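Local coordinates for amino acid adenylation domain-containing protein (Bacillus stratosphericus LAMA 585, PDB 6ULY) that probably activates an alpha-keto acid as its acyl adenylate, serving as the adenylation domain of a nonribosomal depsipeptide synthetase module, at residues A[100-103]-A[107-110]. Numbering follows the deposited sequence.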
loop_
_atom_site.group_PDB
_atom_site.type_symbol
_atom_site.label_atom_id
_atom_site.label_comp_id
_atom_site.label_asym_id
_atom_site.label_seq_id
_atom_site.Cartn_x
_atom_site.Cartn_y
_atom_site.Cartn_z
ATOM N N ALA A 100 -17.245 -9.996 -9.419
ATOM C CA ALA A 100 -17.422 -11.148 -8.555
ATOM C C ALA A 100 -16.085 -11.852 -8.348
ATOM O O ALA A 100 -15.168 -11.758 -9.168
ATOM C CB ALA A 100 -18.440 -12.117 -9.158
ATOM N N ALA A 101 -15.978 -12.563 -7.229
ATOM C CA ALA A 101 -14.754 -13.284 -6.935
ATOM C C ALA A 101 -14.612 -14.490 -7.864
ATOM O O ALA A 101 -15.610 -15.058 -8.316
ATOM C CB ALA A 101 -14.743 -13.748 -5.482
ATOM N N PRO A 102 -13.378 -14.902 -8.170
ATOM C CA PRO A 102 -13.204 -16.141 -8.946
ATOM C C PRO A 102 -13.780 -17.360 -8.249
ATOM O O PRO A 102 -14.209 -18.306 -8.922
ATOM C CB PRO A 102 -11.681 -16.244 -9.111
ATOM C CG PRO A 102 -11.115 -15.414 -7.997
ATOM C CD PRO A 102 -12.089 -14.295 -7.792
ATOM N N THR A 103 -13.801 -17.365 -6.916
ATOM C CA THR A 103 -14.442 -18.423 -6.152
ATOM C C THR A 103 -14.843 -17.872 -4.791
ATOM O O THR A 103 -14.224 -16.938 -4.273
ATOM C CB THR A 103 -13.530 -19.645 -5.973
ATOM O OG1 THR A 103 -14.195 -20.624 -5.165
ATOM C CG2 THR A 103 -12.211 -19.253 -5.310
ATOM N N MET A 107 -11.072 -18.312 1.531
ATOM C CA MET A 107 -10.788 -16.921 1.884
ATOM C C MET A 107 -9.563 -16.428 1.110
ATOM O O MET A 107 -8.492 -16.170 1.661
ATOM C CB MET A 107 -10.581 -16.797 3.388
ATOM C CG MET A 107 -10.573 -15.372 3.907
ATOM S SD MET A 107 -12.227 -14.660 3.989
ATOM C CE MET A 107 -11.863 -13.009 4.589
ATOM N N ASN A 108 -9.749 -16.283 -0.199
ATOM C CA ASN A 108 -8.682 -15.832 -1.076
ATOM C C ASN A 108 -8.619 -14.304 -1.104
ATOM O O ASN A 108 -9.395 -13.607 -0.446
ATOM C CB ASN A 108 -8.879 -16.386 -2.485
ATOM C CG ASN A 108 -10.117 -15.831 -3.152
ATOM O OD1 ASN A 108 -10.100 -14.724 -3.690
ATOM N ND2 ASN A 108 -11.202 -16.597 -3.118
ATOM N N ALA A 109 -7.687 -13.777 -1.901
ATOM C CA ALA A 109 -7.459 -12.336 -1.937
ATOM C C ALA A 109 -8.715 -11.584 -2.360
ATOM O O ALA A 109 -9.130 -10.624 -1.701
ATOM C CB ALA A 109 -6.303 -12.015 -2.885
ATOM N N ALA A 110 -9.321 -11.995 -3.476
ATOM C CA ALA A 110 -10.533 -11.332 -3.943
ATOM C C ALA A 110 -11.599 -11.310 -2.856
ATOM O O ALA A 110 -12.264 -10.291 -2.647
ATOM C CB ALA A 110 -11.061 -12.029 -5.197
#
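Asn108 reaches back to Thr103 from the N-cap of helix 109-120, fastening the helix start to the loop that leads into it from strand 94-97. This strand-loop-helix passage belongs to the AMP-binding fold of the ANL enzymes. The CG of Asn108 lies between its own backbone N and carbonyl carbon (chi1 66°), which folds the amide back over the helix start. OD1 accepts a hydrogen bond from the backbone N of Val111 in the first turn, while ND2 turns to the loop and donates to Thr103 O at 3.3 Å. That bond is bent, with an N-H...O angle of 145°; the acceptor lies almost in the amide plane, yet ND2 stands above the plane of the Thr103 carbonyl. A weak hydrogen bond from ND2 to Glu106 O adds to the grip on the amide. The methyl CG2 of Thr103 also lies 3.6 Å from Asn108 ND2. Ala109, the first residue of the helix, makes backbone hydrogen bonds to the second subunit. Ala110 then points its methyl at the loop, where CB meets Ala101 CB at 4.1 Å and, more closely, Pro102 CD on the proline ring at 3.6 Å.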